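Local coordinates for protein histidinol-phosphatase (PDB 6NLR) that probably hydrolyses histidinol phosphate to histidinol and phosphate in histidine biosynthesis, using a trinuclear metal centre, at residues Phe47-Ala57 with Gly129-Asp140; His181-Phe191 with Lys230-Pro239. All coordinates share one frame; numbering follows the deposited sequence.

Contact 1 (Phe47-Ala57 with Gly129-Asp140). Unlike the reference sequence in segment 129-140: Ile134 (reference Leu).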
loop_
_atom_site.group_PDB
_atom_site.type_symbol
_atom_site.label_atom_id
_atom_site.label_comp_id
_atom_site.label_asym_id
_atom_site.label_seq_id
_atom_site.Cartn_x
_atom_site.Cartn_y
_atom_site.Cartn_z
ATOM N N PHE A 47 -1.197 0.451 19.390
ATOM C CA PHE A 47 -0.420 1.273 18.432
ATOM C C PHE A 47 -0.968 2.708 18.419
ATOM O O PHE A 47 -0.223 3.682 18.437
ATOM C CB PHE A 47 -0.475 0.630 17.042
ATOM C CG PHE A 47 0.166 1.488 15.995
ATOM C CD1 PHE A 47 1.536 1.449 15.797
ATOM C CD2 PHE A 47 -0.592 2.385 15.262
ATOM C CE1 PHE A 47 2.137 2.286 14.864
ATOM C CE2 PHE A 47 0.012 3.207 14.323
ATOM C CZ PHE A 47 1.369 3.162 14.141
HETATM N N MSE A 48 -2.288 2.836 18.429
HETATM C CA MSE A 48 -2.955 4.123 18.312
HETATM C C MSE A 48 -2.777 4.984 19.570
HETATM O O MSE A 48 -2.983 6.189 19.513
HETATM C CB MSE A 48 -4.440 3.892 18.011
HETATM C CG MSE A 48 -4.694 3.389 16.596
HETATM SE SE MSE A 48 -6.626 3.094 16.286
HETATM C CE MSE A 48 -7.183 4.498 15.055
ATOM N N LYS A 49 -2.382 4.395 20.707
ATOM C CA LYS A 49 -2.023 5.190 21.874
ATOM C C LYS A 49 -0.629 5.808 21.722
ATOM O O LYS A 49 -0.277 6.640 22.570
ATOM C CB LYS A 49 -1.972 4.346 23.153
ATOM C CG LYS A 49 -3.281 3.679 23.524
ATOM C CD LYS A 49 -3.119 2.647 24.616
ATOM C CE LYS A 49 -4.351 1.779 24.776
ATOM N NZ LYS A 49 -4.253 0.985 26.014
ATOM N N ASN A 50 0.168 5.367 20.742
ATOM C CA ASN A 50 1.625 5.651 20.711
ATOM C C ASN A 50 1.963 6.494 19.486
ATOM O O ASN A 50 3.111 6.420 19.033
ATOM C CB ASN A 50 2.440 4.358 20.808
ATOM C CG ASN A 50 2.395 3.791 22.216
ATOM O OD1 ASN A 50 2.970 4.371 23.132
ATOM N ND2 ASN A 50 1.667 2.708 22.409
ATOM N N THR A 51 1.013 7.286 19.005
ATOM C CA THR A 51 1.175 8.117 17.786
ATOM C C THR A 51 1.317 9.577 18.200
ATOM O O THR A 51 0.922 9.927 19.319
ATOM C CB THR A 51 0.022 7.949 16.788
ATOM O OG1 THR A 51 -1.135 8.606 17.309
ATOM C CG2 THR A 51 -0.264 6.500 16.455
ATOM N N ALA A 52 1.882 10.375 17.307
ATOM C CA ALA A 52 1.891 11.842 17.372
ATOM C C ALA A 52 1.542 12.335 15.968
ATOM O O ALA A 52 1.102 11.518 15.141
ATOM C CB ALA A 52 3.231 12.330 17.874
ATOM N N GLY A 53 1.677 13.622 15.725
ATOM C CA GLY A 53 1.301 14.204 14.429
ATOM C C GLY A 53 -0.204 14.337 14.321
ATOM O O GLY A 53 -0.926 14.108 15.321
ATOM N N ASP A 54 -0.674 14.686 13.137
ATOM C CA ASP A 54 -2.107 14.973 12.891
ATOM C C ASP A 54 -2.932 13.739 13.278
ATOM O O ASP A 54 -2.746 12.714 12.662
ATOM C CB ASP A 54 -2.291 15.418 11.447
ATOM C CG ASP A 54 -3.625 16.095 11.223
ATOM O OD1 ASP A 54 -4.636 15.483 11.597
ATOM O OD2 ASP A 54 -3.636 17.205 10.682
ATOM N N LYS A 55 -3.789 13.843 14.298
ATOM C CA LYS A 55 -4.662 12.735 14.788
ATOM C C LYS A 55 -5.488 12.157 13.626
ATOM O O LYS A 55 -5.769 10.968 13.624
ATOM C CB LYS A 55 -5.559 13.225 15.925
ATOM C CG LYS A 55 -4.806 13.477 17.229
ATOM C CD LYS A 55 -5.613 14.161 18.264
ATOM C CE LYS A 55 -4.767 14.512 19.468
ATOM N NZ LYS A 55 -5.579 15.182 20.502
ATOM N N GLU A 56 -5.859 12.972 12.646
ATOM C CA GLU A 56 -6.691 12.529 11.494
ATOM C C GLU A 56 -5.980 11.413 10.721
ATOM O O GLU A 56 -6.664 10.517 10.204
ATOM C CB GLU A 56 -7.013 13.735 10.612
ATOM C CG GLU A 56 -7.900 13.421 9.419
ATOM C CD GLU A 56 -8.351 14.681 8.664
ATOM O OE1 GLU A 56 -8.516 15.743 9.322
ATOM O OE2 GLU A 56 -8.507 14.618 7.416
ATOM N N ALA A 57 -4.652 11.412 10.667
ATOM C CA ALA A 57 -3.896 10.339 9.979
ATOM C C ALA A 57 -4.200 9.002 10.658
ATOM O O ALA A 57 -4.105 7.988 10.010
ATOM C CB ALA A 57 -2.421 10.643 10.000
ATOM N N GLY A 129 7.739 12.424 18.714
ATOM C CA GLY A 129 6.639 12.307 19.690
ATOM C C GLY A 129 5.966 10.949 19.673
ATOM O O GLY A 129 5.046 10.749 20.494
ATOM N N GLY A 130 6.371 10.045 18.767
ATOM C CA GLY A 130 5.797 8.693 18.646
ATOM C C GLY A 130 5.709 8.293 17.192
ATOM O O GLY A 130 6.443 8.897 16.357
ATOM N N PHE A 131 4.819 7.356 16.864
ATOM C CA PHE A 131 4.645 6.898 15.465
ATOM C C PHE A 131 4.030 8.041 14.656
ATOM O O PHE A 131 3.167 8.778 15.170
ATOM C CB PHE A 131 3.812 5.619 15.382
ATOM C CG PHE A 131 4.585 4.387 15.752
ATOM C CD1 PHE A 131 5.515 3.855 14.869
ATOM C CD2 PHE A 131 4.383 3.768 16.975
ATOM C CE1 PHE A 131 6.224 2.716 15.199
ATOM C CE2 PHE A 131 5.109 2.634 17.313
ATOM C CZ PHE A 131 6.036 2.125 16.429
ATOM N N ARG A 132 4.523 8.188 13.437
ATOM C CA ARG A 132 4.182 9.291 12.520
ATOM C C ARG A 132 3.856 8.708 11.147
ATOM O O ARG A 132 4.364 7.629 10.780
ATOM C CB ARG A 132 5.332 10.292 12.416
ATOM C CG ARG A 132 5.698 10.988 13.712
ATOM C CD ARG A 132 4.581 11.818 14.298
ATOM N NE ARG A 132 4.224 12.922 13.420
ATOM C CZ ARG A 132 4.505 14.198 13.635
ATOM N NH1 ARG A 132 5.184 14.595 14.705
ATOM N NH2 ARG A 132 4.114 15.095 12.750
ATOM N N SER A 133 2.992 9.401 10.431
ATOM C CA SER A 133 2.500 8.973 9.105
ATOM C C SER A 133 3.519 9.355 8.030
ATOM O O SER A 133 3.982 10.496 8.022
ATOM C CB SER A 133 1.163 9.597 8.830
ATOM O OG SER A 133 0.745 9.300 7.505
ATOM N N ILE A 134 3.779 8.435 7.110
ATOM C CA ILE A 134 4.615 8.629 5.898
ATOM C C ILE A 134 3.811 9.416 4.852
ATOM O O ILE A 134 4.440 10.160 4.076
ATOM C CB ILE A 134 5.064 7.260 5.353
ATOM C CG1 ILE A 134 6.018 6.576 6.334
ATOM C CG2 ILE A 134 5.663 7.389 3.956
ATOM C CD1 ILE A 134 6.109 5.078 6.157
ATOM N N ASP A 135 2.481 9.273 4.825
ATOM C CA ASP A 135 1.693 9.631 3.610
ATOM C C ASP A 135 0.519 10.580 3.903
ATOM O O ASP A 135 -0.261 10.794 2.994
ATOM C CB ASP A 135 1.221 8.360 2.885
ATOM C CG ASP A 135 0.273 7.475 3.673
ATOM O OD1 ASP A 135 0.090 7.718 4.866
ATOM O OD2 ASP A 135 -0.276 6.542 3.082
ATOM N N PHE A 136 0.414 11.185 5.087
ATOM C CA PHE A 136 -0.744 12.055 5.390
ATOM C C PHE A 136 -0.593 13.400 4.662
ATOM O O PHE A 136 -1.499 13.810 3.957
ATOM C CB PHE A 136 -0.958 12.220 6.893
ATOM C CG PHE A 136 -2.175 13.056 7.193
ATOM C CD1 PHE A 136 -3.456 12.540 7.010
ATOM C CD2 PHE A 136 -2.042 14.380 7.581
ATOM C CE1 PHE A 136 -4.571 13.334 7.243
ATOM C CE2 PHE A 136 -3.159 15.182 7.774
ATOM C CZ PHE A 136 -4.416 14.656 7.623
ATOM N N SER A 137 0.510 14.112 4.843
ATOM C CA SER A 137 0.699 15.429 4.194
ATOM C C SER A 137 2.184 15.780 4.206
ATOM O O SER A 137 2.927 15.276 5.098
ATOM C CB SER A 137 -0.131 16.518 4.854
ATOM O OG SER A 137 0.552 17.020 6.010
ATOM N N ALA A 138 2.594 16.622 3.265
ATOM C CA ALA A 138 3.994 17.079 3.140
ATOM C C ALA A 138 4.463 17.677 4.475
ATOM O O ALA A 138 5.579 17.332 4.919
ATOM C CB ALA A 138 4.096 18.066 2.013
ATOM N N GLU A 139 3.661 18.558 5.081
ATOM C CA GLU A 139 4.057 19.310 6.302
ATOM C C GLU A 139 4.166 18.313 7.472
ATOM O O GLU A 139 5.135 18.401 8.262
ATOM C CB GLU A 139 3.067 20.436 6.596
ATOM C CG GLU A 139 3.066 21.522 5.530
ATOM C CD GLU A 139 2.176 21.315 4.298
ATOM O OE1 GLU A 139 1.483 20.252 4.163
ATOM O OE2 GLU A 139 2.144 22.245 3.468
ATOM N N ASP A 140 3.230 17.377 7.560
ATOM C CA ASP A 140 3.223 16.389 8.657
ATOM C C ASP A 140 4.415 15.450 8.472
ATOM O O ASP A 140 5.068 15.104 9.490
ATOM C CB ASP A 140 1.887 15.662 8.719
ATOM C CG ASP A 140 1.837 14.665 9.847
ATOM O OD1 ASP A 140 1.678 15.118 11.023
ATOM O OD2 ASP A 140 1.981 13.465 9.550
#

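Contact 2 (His181-Phe191 with Lys230-Pro239). With MN (manganese (II) ion), chain E.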
loop_
_atom_site.group_PDB
_atom_site.type_symbol
_atom_site.label_atom_id
_atom_site.label_comp_id
_atom_site.label_asym_id
_atom_site.label_seq_id
_atom_site.Cartn_x
_atom_site.Cartn_y
_atom_site.Cartn_z
ATOM N N HIS A 181 3.232 -0.457 -2.496
ATOM C CA HIS A 181 3.895 0.814 -2.918
ATOM C C HIS A 181 5.253 1.024 -2.229
ATOM O O HIS A 181 5.334 1.925 -1.379
ATOM C CB HIS A 181 2.934 1.996 -2.676
ATOM C CG HIS A 181 2.185 1.957 -1.380
ATOM N ND1 HIS A 181 2.837 1.822 -0.154
ATOM C CD2 HIS A 181 0.852 2.076 -1.111
ATOM C CE1 HIS A 181 1.924 1.858 0.820
ATOM N NE2 HIS A 181 0.692 2.006 0.262
ATOM N N ILE A 182 6.321 0.317 -2.639
ATOM C CA ILE A 182 7.594 0.292 -1.855
ATOM C C ILE A 182 8.486 1.529 -2.078
ATOM O O ILE A 182 9.676 1.444 -1.721
ATOM C CB ILE A 182 8.402 -0.992 -2.089
ATOM C CG1 ILE A 182 8.863 -1.140 -3.541
ATOM C CG2 ILE A 182 7.644 -2.202 -1.580
ATOM C CD1 ILE A 182 10.030 -2.112 -3.699
ATOM N N SER A 183 7.980 2.645 -2.592
ATOM C CA SER A 183 8.733 3.927 -2.593
ATOM C C SER A 183 7.821 5.050 -2.081
ATOM O O SER A 183 7.905 6.192 -2.620
ATOM C CB SER A 183 9.287 4.230 -3.966
ATOM O OG SER A 183 8.230 4.355 -4.917
ATOM N N LEU A 184 6.995 4.748 -1.078
ATOM C CA LEU A 184 5.991 5.708 -0.531
ATOM C C LEU A 184 6.708 6.917 0.095
ATOM O O LEU A 184 6.070 7.958 0.253
ATOM C CB LEU A 184 5.088 5.020 0.499
ATOM C CG LEU A 184 3.867 5.847 0.930
ATOM C CD1 LEU A 184 2.862 5.963 -0.218
ATOM C CD2 LEU A 184 3.200 5.218 2.141
ATOM N N CYS A 185 7.985 6.779 0.436
ATOM C CA CYS A 185 8.878 7.880 0.895
ATOM C C CYS A 185 9.017 8.969 -0.188
ATOM O O CYS A 185 9.533 10.051 0.166
ATOM C CB CYS A 185 10.250 7.340 1.288
ATOM S SG CYS A 185 11.133 6.455 -0.038
ATOM N N GLN A 186 8.516 8.747 -1.409
ATOM C CA GLN A 186 8.572 9.751 -2.521
ATOM C C GLN A 186 7.234 10.487 -2.694
ATOM O O GLN A 186 7.140 11.340 -3.589
ATOM C CB GLN A 186 8.978 9.086 -3.844
ATOM C CG GLN A 186 10.267 8.284 -3.756
ATOM C CD GLN A 186 11.454 9.067 -3.249
ATOM O OE1 GLN A 186 12.160 8.637 -2.334
ATOM N NE2 GLN A 186 11.694 10.237 -3.842
ATOM N N LYS A 187 6.232 10.212 -1.857
ATOM C CA LYS A 187 4.875 10.781 -2.072
ATOM C C LYS A 187 4.917 12.313 -2.029
ATOM O O LYS A 187 4.133 12.926 -2.777
ATOM C CB LYS A 187 3.862 10.250 -1.063
ATOM C CG LYS A 187 2.468 10.832 -1.240
ATOM C CD LYS A 187 1.431 10.191 -0.380
ATOM C CE LYS A 187 0.054 10.801 -0.561
ATOM N NZ LYS A 187 -0.907 10.083 0.304
ATOM N N PHE A 188 5.794 12.932 -1.217
ATOM C CA PHE A 188 5.854 14.415 -1.088
ATOM C C PHE A 188 7.193 14.939 -1.595
ATOM O O PHE A 188 7.623 16.043 -1.202
ATOM C CB PHE A 188 5.572 14.803 0.356
ATOM C CG PHE A 188 4.240 14.304 0.847
ATOM C CD1 PHE A 188 3.052 14.693 0.225
ATOM C CD2 PHE A 188 4.182 13.413 1.901
ATOM C CE1 PHE A 188 1.833 14.200 0.662
ATOM C CE2 PHE A 188 2.959 12.957 2.363
ATOM C CZ PHE A 188 1.797 13.347 1.742
ATOM N N GLN A 189 7.820 14.141 -2.454
ATOM C CA GLN A 189 9.113 14.406 -3.131
ATOM C C GLN A 189 9.355 15.902 -3.372
ATOM O O GLN A 189 10.408 16.463 -2.963
ATOM C CB GLN A 189 8.961 13.816 -4.532
ATOM C CG GLN A 189 10.081 12.914 -4.877
ATOM C CD GLN A 189 9.760 12.092 -6.086
ATOM O OE1 GLN A 189 10.343 11.047 -6.183
ATOM N NE2 GLN A 189 8.891 12.545 -6.991
ATOM N N GLN A 190 8.432 16.511 -4.102
ATOM C CA GLN A 190 8.660 17.844 -4.721
ATOM C C GLN A 190 8.612 18.908 -3.616
ATOM O O GLN A 190 9.225 19.955 -3.806
ATOM C CB GLN A 190 7.688 18.046 -5.886
ATOM C CG GLN A 190 7.797 16.972 -6.994
ATOM C CD GLN A 190 9.022 16.915 -7.921
ATOM O OE1 GLN A 190 10.015 17.668 -7.829
ATOM N NE2 GLN A 190 8.965 15.978 -8.866
ATOM N N PHE A 191 7.972 18.629 -2.476
ATOM C CA PHE A 191 7.940 19.551 -1.307
ATOM C C PHE A 191 9.371 19.735 -0.785
ATOM O O PHE A 191 9.687 20.799 -0.245
ATOM C CB PHE A 191 7.030 19.041 -0.193
ATOM C CG PHE A 191 6.815 20.020 0.944
ATOM C CD1 PHE A 191 5.900 21.056 0.826
ATOM C CD2 PHE A 191 7.491 19.868 2.153
ATOM C CE1 PHE A 191 5.702 21.937 1.882
ATOM C CE2 PHE A 191 7.304 20.763 3.200
ATOM C CZ PHE A 191 6.398 21.787 3.066
ATOM N N LYS A 230 -0.852 12.197 -7.289
ATOM C CA LYS A 230 -0.581 12.991 -6.059
ATOM C C LYS A 230 0.194 14.237 -6.471
ATOM O O LYS A 230 1.235 14.146 -7.121
ATOM C CB LYS A 230 0.165 12.178 -4.995
ATOM C CG LYS A 230 -0.497 10.867 -4.601
ATOM C CD LYS A 230 -1.932 10.995 -4.120
ATOM C CE LYS A 230 -2.515 9.635 -3.771
ATOM N NZ LYS A 230 -3.929 9.701 -3.332
ATOM N N PRO A 231 -0.292 15.439 -6.093
ATOM C CA PRO A 231 0.270 16.683 -6.621
ATOM C C PRO A 231 1.759 16.914 -6.289
ATOM O O PRO A 231 2.385 17.636 -7.057
ATOM C CB PRO A 231 -0.635 17.778 -6.015
ATOM C CG PRO A 231 -1.266 17.132 -4.779
ATOM C CD PRO A 231 -1.378 15.657 -5.118
ATOM N N LEU A 232 2.313 16.315 -5.214
ATOM C CA LEU A 232 3.747 16.535 -4.824
ATOM C C LEU A 232 4.597 15.273 -5.073
ATOM O O LEU A 232 5.839 15.268 -4.674
ATOM C CB LEU A 232 3.828 17.019 -3.366
ATOM C CG LEU A 232 3.093 18.343 -3.116
ATOM C CD1 LEU A 232 2.848 18.602 -1.647
ATOM C CD2 LEU A 232 3.834 19.510 -3.777
ATOM N N CYS A 233 3.998 14.256 -5.733
ATOM C CA CYS A 233 4.708 13.009 -6.153
ATOM C C CYS A 233 5.021 13.064 -7.653
ATOM O O CYS A 233 6.114 13.541 -7.973
ATOM C CB CYS A 233 3.917 11.756 -5.789
ATOM S SG CYS A 233 4.854 10.232 -6.053
ATOM N N GLY A 234 4.101 12.599 -8.520
ATOM C CA GLY A 234 4.257 12.589 -9.989
ATOM C C GLY A 234 4.939 11.326 -10.501
ATOM O O GLY A 234 5.296 11.307 -11.682
ATOM N N GLU A 235 5.123 10.304 -9.653
ATOM C CA GLU A 235 5.886 9.072 -9.979
ATOM C C GLU A 235 5.101 7.802 -9.583
ATOM O O GLU A 235 4.331 7.851 -8.616
ATOM C CB GLU A 235 7.226 9.176 -9.243
ATOM C CG GLU A 235 8.253 8.170 -9.699
ATOM C CD GLU A 235 8.428 8.138 -11.202
ATOM O OE1 GLU A 235 7.554 7.514 -11.918
ATOM O OE2 GLU A 235 9.414 8.759 -11.652
ATOM N N THR A 236 5.333 6.689 -10.289
ATOM C CA THR A 236 4.826 5.348 -9.877
ATOM C C THR A 236 5.601 4.884 -8.645
ATOM O O THR A 236 6.753 5.303 -8.450
ATOM C CB THR A 236 4.909 4.298 -10.986
ATOM O OG1 THR A 236 6.290 4.218 -11.336
ATOM C CG2 THR A 236 4.045 4.647 -12.179
ATOM N N TYR A 237 4.975 4.039 -7.843
ATOM C CA TYR A 237 5.644 3.331 -6.731
ATOM C C TYR A 237 5.764 1.880 -7.163
ATOM O O TYR A 237 4.745 1.175 -7.185
ATOM C CB TYR A 237 4.857 3.403 -5.409
ATOM C CG TYR A 237 4.279 4.736 -4.979
ATOM C CD1 TYR A 237 5.079 5.774 -4.538
ATOM C CD2 TYR A 237 2.903 4.940 -4.927
ATOM C CE1 TYR A 237 4.541 6.976 -4.094
ATOM C CE2 TYR A 237 2.343 6.116 -4.445
ATOM C CZ TYR A 237 3.166 7.135 -4.009
ATOM O OH TYR A 237 2.656 8.299 -3.511
ATOM N N PRO A 238 6.972 1.366 -7.505
ATOM C CA PRO A 238 8.218 2.127 -7.500
ATOM C C PRO A 238 8.465 2.807 -8.850
ATOM O O PRO A 238 7.712 2.614 -9.810
ATOM C CB PRO A 238 9.238 1.037 -7.173
ATOM C CG PRO A 238 8.660 -0.238 -7.789
ATOM C CD PRO A 238 7.170 -0.037 -7.885
ATOM N N PRO A 239 9.531 3.620 -8.976
ATOM C CA PRO A 239 9.938 4.179 -10.263
ATOM C C PRO A 239 10.626 3.155 -11.187
ATOM O O PRO A 239 11.004 2.092 -10.766
ATOM C CB PRO A 239 10.919 5.291 -9.895
ATOM C CG PRO A 239 11.428 4.940 -8.545
ATOM C CD PRO A 239 10.406 4.045 -7.882
HETATM MN MN MN E . -1.152 2.245 1.310
HETATM O O HOH W 1 8.225 6.525 -6.411
HETATM O O HOH W 2 1.589 14.404 -3.114
HETATM O O HOH W 3 -3.172 11.481 -0.972
HETATM O O HOH W 4 -0.439 4.421 0.920
HETATM O O HOH W 5 -2.074 2.184 -0.234
#

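Contact 1 (Phe47-Ala57 with Gly129-Asp140)
Phe47 lays one corner of its ring, CE1, over a face of Phe131, 3.3 Å from CG, with the two planes 39° apart. A chi1 of 174°, which sets CG opposite the backbone N, brings the ring end of Phe47 against Phe131, while its other contacts include an edge-to-face partner, Phe124. Beside this tight aromatic pair the backbones join at a single bridge, Thr51 with Phe131: Phe131 N donates to Asn50 O (2.9 Å), and Ala52 N returns a bond to Phe131 O (3.0 Å). Gly130 has no side chain, and its CA comes within 3.5 Å of Asn50 O.

Arg132, bent at chi2 and chi3, turns a face of its guanidinium to Gly53, whose CA lies 3.3 Å from CZ; a glycine allows this closeness and the positive phi. The same arginine forms a salt bridge from NH2 to Asp140 OD1 (3.0 Å), and Asp54 N reaches that oxygen from the opposite face of the carboxylate.

Around Phe136 the packing is looser, with Glu56 exposed; Asn50 and Gly129 are exposed at the other end. Phe136 sets a ring face over Ala57 N and rests on the small Ala57 CB, 3.7 Å from CD1. Asp54 and Glu56 run about at right angles to the Phe136 side chain, the Glu56 carboxylate plane 77° from the ring. Asp54 OD1 caps the turn into helix 56-59 by accepting from Glu56 N. With two donors gripping Asp140 OD1, one of them cationic, that carboxylate is probably held ionised, pinning the loop at Gly53 and Asp54 to the start of helix 138-149.

Contact 2 (His181-Phe191 with Lys230-Pro239)
Tyr237 points its ring into the bend of 181-191, and the neighbours sort themselves round it. His181 CB lies 3.7 Å from Tyr237 CD2; Leu184 CD1 sits over one face, 4.0 Å from CZ; Ser183 OG lies at the edge, in the ring plane. Lys187 passes the phenol end, its CB 3.4 Å from Tyr237 OH, and runs on fully extended to Asp135 O. Its ammonium also shares a water with Lys230 NZ, and the two aliphatic chains cross obliquely, Lys187 CE to Lys230 CG, 4.1 Å.

His181 faces the other way. Its CG lies between the backbone N and the carbonyl carbon (chi1 42°), and NE2 binds a manganese ion at 2.1 Å, while Leu184 CD1 lies over the centre of the imidazole. Glu93 and His123 complete the protein ligands of this ion, in the trinuclear centre of a PHP domain, a TIM-barrel relative whose metal ligands sit on the loops and strand ends. One methyl, Leu184 CD1, thus touches a face of both rings, from directions about a right angle apart, an apolar group suited to both.

Ser183 OG is 2.6 Å from a water that donates to Thr236 O, one residue before the cis peptide between Tyr237 and Pro238. Farther along, Leu232 CD1 packs loosely against Phe188 CD1 (4.3 Å) and Phe191 CB, and Leu232 O takes a nearly straight bond from Gln190 N (2.9 Å, 175°). A second water bridges Lys187 O and Leu232 N.

Overall arrangement
From the N terminus the chain passes strands 3-7 and 34-40 and reaches 47-57, which waits through helix 68-81, strand 87-95 and helix 101-111 until 129-140 returns to close contact 1. That closure ties the loop after helix 45-48 to the edge strand 130-133 of the five-stranded mixed sheet. The chain then runs through helices 138-149 and 152-168 to 181-191, and contact 2 closes when 230-239 returns after strand 220-224, joining two loops beside the three-stranded parallel sheet. The loops are in series, neither nesting nor crossing, yet they touch: Lys187 probably hydrogen-bonds Asp135 O, Phe188 packs on Ser137, and Phe191 on Ala138.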